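Local coordinates for protein VlsE1 (Borreliella burgdorferi, PDB 1L8W) that is a variable surface lipoprotein antigen of the Lyme disease spirochaete, and probably serves evasion of the host immune response through antigenic switching, at residues E185-A190 with A212-A217; A259-D264 with D270-A275. All blocks are in the same frame, centred on the assembly; numbering follows the deposited sequence.

Overall arrangement
The centres of the two contacts are about 8 Å apart. Both segments of contact 1 come earlier in the chain than those of contact 2. In each, a loop segment packs on a helix. Contact 1 sets 185-190 on helix 205-216, and contact 2 sets 259-264 on helix 269-281. The two are joined directly. Lys188 NZ forms a salt bridge with Glu260 OE1, and Lys188 O probably accepts a hydrogen bond from Phe261 N. Ile272 CD1 packs on Asn187 O, and Ile272 CG2 on Ala214 CB. Two loops and two helices thus pack together in this largely helical surface antigen.

Contact 1 (E185-A190 with A212-A217); sequences ENNKGA and AGAVSA
Asn187 reaches from its loop to helix 205-216 and sets a face of its amide against the backbone of Ala214, beside Gly213. The two chains come close here, with 5.8 Å between Asn187 CA and Ala214 CA. Asn187 CG stands beside the backbone N and anti to the carbonyl carbon (chi1 -61°), and this torsion brings the face of the amide over Ala214 N. Its ND2 lies 3.5 Å from Ala214 CA. The same ND2 is 3.4 Å from Ala214 N, but both are donors and do not bond. The amide nitrogen is instead hydrogen-bonded to Asp269 OD1, which gives the group a polar partner at the start of helix 269-281. Lower down the side chain, Asn187 CB meets Ala214 CB at 3.8 Å. The methyl is the only side chain the helix segment brings against Asn187. Gly213 adds backbone alone, with its C 3.7 Å from Asn187 ND2. Near the helix end, Gly213 O accepts from both Ser216 OG, at 2.6 Å, and Ala217 N. The two donors arrive from the same face of the carbonyl plane. The contact is small and partly buried. Ala190 and Ala214 both touch Ile272 of helix 269-281, while Val215 packs on helices 269-281 and 294-333. Helix 205-216 thus touches the loop, helix 269-281 and helix 294-333.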
loop_
_atom_site.group_PDB
_atom_site.type_symbol
_atom_site.label_atom_id
_atom_site.label_comp_id
_atom_site.label_asym_id
_atom_site.label_seq_id
_atom_site.Cartn_x
_atom_site.Cartn_y
_atom_site.Cartn_z
ATOM N N GLU A 185 11.708 5.391 -16.805
ATOM C CA GLU A 185 10.718 4.398 -17.203
ATOM C C GLU A 185 11.312 2.999 -17.347
ATOM O O GLU A 185 10.740 2.140 -18.020
ATOM C CB GLU A 185 10.071 4.824 -18.527
ATOM C CG GLU A 185 11.023 4.776 -19.720
ATOM C CD GLU A 185 10.462 5.444 -20.962
ATOM O OE1 GLU A 185 9.429 4.979 -21.490
ATOM O OE2 GLU A 185 11.065 6.441 -21.412
ATOM N N ASN A 186 12.454 2.769 -16.708
ATOM C CA ASN A 186 13.122 1.471 -16.780
ATOM C C ASN A 186 12.235 0.286 -16.393
ATOM O O ASN A 186 12.393 -0.809 -16.928
ATOM C CB ASN A 186 14.371 1.466 -15.884
ATOM C CG ASN A 186 15.385 2.518 -16.284
ATOM O OD1 ASN A 186 15.870 2.533 -17.415
ATOM N ND2 ASN A 186 15.716 3.407 -15.350
ATOM N N ASN A 187 11.302 0.495 -15.472
ATOM C CA ASN A 187 10.456 -0.609 -15.028
ATOM C C ASN A 187 9.005 -0.605 -15.501
ATOM O O ASN A 187 8.184 -1.372 -15.002
ATOM C CB ASN A 187 10.520 -0.710 -13.503
ATOM C CG ASN A 187 11.933 -0.990 -12.998
ATOM O OD1 ASN A 187 12.523 -2.021 -13.321
ATOM N ND2 ASN A 187 12.482 -0.068 -12.213
ATOM N N LYS A 188 8.698 0.236 -16.481
ATOM C CA LYS A 188 7.346 0.315 -17.016
ATOM C C LYS A 188 6.823 -1.061 -17.414
ATOM O O LYS A 188 5.613 -1.282 -17.463
ATOM C CB LYS A 188 7.310 1.269 -18.218
ATOM C CG LYS A 188 8.313 0.966 -19.331
ATOM C CD LYS A 188 8.218 2.032 -20.429
ATOM C CE LYS A 188 9.380 1.958 -21.431
ATOM N NZ LYS A 188 9.292 0.792 -22.366
ATOM N N GLY A 189 7.742 -1.984 -17.689
ATOM C CA GLY A 189 7.361 -3.332 -18.062
ATOM C C GLY A 189 6.642 -4.089 -16.953
ATOM O O GLY A 189 6.101 -5.169 -17.181
ATOM N N ALA A 190 6.630 -3.533 -15.749
ATOM C CA ALA A 190 5.953 -4.183 -14.629
ATOM C C ALA A 190 4.443 -4.249 -14.882
ATOM O O ALA A 190 3.740 -5.054 -14.282
ATOM C CB ALA A 190 6.242 -3.430 -13.336
ATOM N N ALA A 212 9.922 -5.850 -9.219
ATOM C CA ALA A 212 10.751 -5.863 -8.028
ATOM C C ALA A 212 11.750 -4.688 -8.056
ATOM O O ALA A 212 12.019 -4.070 -7.028
ATOM C CB ALA A 212 11.488 -7.184 -7.920
ATOM N N GLY A 213 12.286 -4.377 -9.236
ATOM C CA GLY A 213 13.240 -3.282 -9.362
ATOM C C GLY A 213 12.617 -1.952 -8.996
ATOM O O GLY A 213 13.216 -1.148 -8.284
ATOM N N ALA A 214 11.397 -1.727 -9.481
ATOM C CA ALA A 214 10.656 -0.507 -9.205
ATOM C C ALA A 214 10.477 -0.348 -7.695
ATOM O O ALA A 214 10.655 0.745 -7.144
ATOM C CB ALA A 214 9.285 -0.563 -9.903
ATOM N N VAL A 215 10.125 -1.443 -7.030
ATOM C CA VAL A 215 9.933 -1.443 -5.585
ATOM C C VAL A 215 11.263 -1.239 -4.853
ATOM O O VAL A 215 11.315 -0.573 -3.817
ATOM C CB VAL A 215 9.289 -2.781 -5.111
ATOM C CG1 VAL A 215 9.320 -2.890 -3.580
ATOM C CG2 VAL A 215 7.869 -2.873 -5.619
ATOM N N SER A 216 12.341 -1.798 -5.386
ATOM C CA SER A 216 13.638 -1.654 -4.730
ATOM C C SER A 216 14.163 -0.232 -4.812
ATOM O O SER A 216 14.836 0.241 -3.890
ATOM C CB SER A 216 14.675 -2.598 -5.344
ATOM O OG SER A 216 15.010 -2.206 -6.667
ATOM N N ALA A 217 13.836 0.441 -5.913
ATOM C CA ALA A 217 14.279 1.808 -6.192
ATOM C C ALA A 217 13.595 2.933 -5.417
ATOM O O ALA A 217 13.903 4.108 -5.636
ATOM C CB ALA A 217 14.147 2.077 -7.687
#

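Contact 2 (A259-D264 with D270-A275); sequences AEFGQD and DQIAAA
Phe261 and Ile272 are the residues whose CA atoms come nearest, 8.5 Å apart, where an irregular loop passes helix 269-281. Side chains bridge this distance, and the contact is wholly apolar. The CB of Phe261 points toward the helix. Its ring, with CG beside the backbone N (chi1 -78°), reaches Ile272 through CD2 and CE2. Phe261 CD2 lies 4.0 Å from Ile272 CG1. The neighbouring ring atom Phe261 CE2 is 4.1 Å from Ile272 CG2, so both branches of the isoleucine touch the ring. The far end of the ring, Phe261 CZ, meets Ala275 CB more loosely at 4.5 Å. Ile272 and Ala275 are three residues apart on the helix and both approach the ring obliquely. All three residues are buried. The ring also meets that of Phe194, with planes at about 55°, and packs on Ala250 and Met266. At the loop, Gln263 is hydrogen-bonded to Glu242 O and Lys245 NZ. This is hydrophobic core packing in a mainly helical protein: one loop aromatic is inserted among helices 247-252 and 269-281 and Phe194.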
loop_
_atom_site.group_PDB
_atom_site.type_symbol
_atom_site.label_atom_id
_atom_site.label_comp_id
_atom_site.label_asym_id
_atom_site.label_seq_id
_atom_site.Cartn_x
_atom_site.Cartn_y
_atom_site.Cartn_z
ATOM N N ALA A 259 0.073 -4.523 -21.721
ATOM C CA ALA A 259 1.503 -4.722 -21.542
ATOM C C ALA A 259 2.098 -3.706 -20.589
ATOM O O ALA A 259 1.654 -3.576 -19.447
ATOM C CB ALA A 259 2.206 -4.641 -22.888
ATOM N N GLU A 260 3.102 -2.982 -21.068
ATOM C CA GLU A 260 3.782 -1.982 -20.259
ATOM C C GLU A 260 2.864 -0.851 -19.831
ATOM O O GLU A 260 1.785 -0.672 -20.383
ATOM C CB GLU A 260 4.946 -1.368 -21.039
ATOM C CG GLU A 260 5.876 -2.364 -21.706
ATOM C CD GLU A 260 7.144 -1.700 -22.218
ATOM O OE1 GLU A 260 7.039 -0.654 -22.899
ATOM O OE2 GLU A 260 8.245 -2.225 -21.936
ATOM N N PHE A 261 3.297 -0.095 -18.827
ATOM C CA PHE A 261 2.540 1.062 -18.387
ATOM C C PHE A 261 2.882 2.086 -19.472
ATOM O O PHE A 261 4.056 2.407 -19.688
ATOM C CB PHE A 261 3.020 1.539 -17.015
ATOM C CG PHE A 261 2.517 0.697 -15.860
ATOM C CD1 PHE A 261 1.153 0.590 -15.602
ATOM C CD2 PHE A 261 3.408 0.044 -15.015
ATOM C CE1 PHE A 261 0.681 -0.157 -14.516
ATOM C CE2 PHE A 261 2.952 -0.704 -13.929
ATOM C CZ PHE A 261 1.587 -0.805 -13.677
ATOM N N GLY A 262 1.865 2.585 -20.164
ATOM C CA GLY A 262 2.108 3.523 -21.247
ATOM C C GLY A 262 2.056 5.008 -20.940
ATOM O O GLY A 262 2.702 5.799 -21.626
ATOM N N GLN A 263 1.295 5.400 -19.926
ATOM C CA GLN A 263 1.190 6.810 -19.586
ATOM C C GLN A 263 2.430 7.321 -18.850
ATOM O O GLN A 263 3.129 6.553 -18.183
ATOM C CB GLN A 263 -0.065 7.043 -18.749
ATOM C CG GLN A 263 -1.348 6.608 -19.450
ATOM C CD GLN A 263 -1.517 7.266 -20.811
ATOM O OE1 GLN A 263 -1.584 8.488 -20.916
ATOM N NE2 GLN A 263 -1.581 6.454 -21.857
ATOM N N ASP A 264 2.709 8.615 -18.989
ATOM C CA ASP A 264 3.862 9.218 -18.332
ATOM C C ASP A 264 3.642 9.341 -16.832
ATOM O O ASP A 264 4.598 9.325 -16.063
ATOM C CB ASP A 264 4.158 10.602 -18.922
ATOM C CG ASP A 264 4.739 10.532 -20.326
ATOM O OD1 ASP A 264 5.806 9.906 -20.506
ATOM O OD2 ASP A 264 4.131 11.108 -21.252
ATOM N N ASP A 270 7.999 5.106 -8.160
ATOM C CA ASP A 270 7.172 5.223 -6.970
ATOM C C ASP A 270 5.690 4.957 -7.270
ATOM O O ASP A 270 4.959 4.477 -6.402
ATOM C CB ASP A 270 7.388 6.587 -6.300
ATOM C CG ASP A 270 7.146 7.749 -7.237
ATOM O OD1 ASP A 270 7.069 7.523 -8.467
ATOM O OD2 ASP A 270 7.046 8.894 -6.732
ATOM N N GLN A 271 5.270 5.237 -8.506
ATOM C CA GLN A 271 3.895 5.008 -8.955
ATOM C C GLN A 271 3.679 3.517 -9.211
ATOM O O GLN A 271 2.640 2.942 -8.858
ATOM C CB GLN A 271 3.625 5.770 -10.247
ATOM C CG GLN A 271 3.895 7.267 -10.162
ATOM C CD GLN A 271 3.059 7.944 -9.102
ATOM O OE1 GLN A 271 1.844 7.760 -9.044
ATOM N NE2 GLN A 271 3.702 8.739 -8.258
ATOM N N ILE A 272 4.665 2.895 -9.844
ATOM C CA ILE A 272 4.604 1.469 -10.120
ATOM C C ILE A 272 4.582 0.716 -8.786
ATOM O O ILE A 272 3.735 -0.146 -8.569
ATOM C CB ILE A 272 5.821 1.018 -10.932
ATOM C CG1 ILE A 272 5.799 1.715 -12.293
ATOM C CG2 ILE A 272 5.832 -0.492 -11.057
ATOM C CD1 ILE A 272 7.014 1.459 -13.143
ATOM N N ALA A 273 5.519 1.055 -7.904
ATOM C CA ALA A 273 5.614 0.428 -6.587
ATOM C C ALA A 273 4.310 0.603 -5.791
ATOM O O ALA A 273 3.943 -0.262 -4.983
ATOM C CB ALA A 273 6.785 1.014 -5.817
ATOM N N ALA A 274 3.617 1.720 -6.030
ATOM C CA ALA A 274 2.341 2.000 -5.376
ATOM C C ALA A 274 1.224 1.131 -5.957
ATOM O O ALA A 274 0.373 0.626 -5.218
ATOM C CB ALA A 274 1.972 3.473 -5.525
ATOM N N ALA A 275 1.220 0.977 -7.281
ATOM C CA ALA A 275 0.209 0.166 -7.958
ATOM C C ALA A 275 0.350 -1.258 -7.466
ATOM O O ALA A 275 -0.630 -1.970 -7.252
ATOM C CB ALA A 275 0.415 0.210 -9.480
#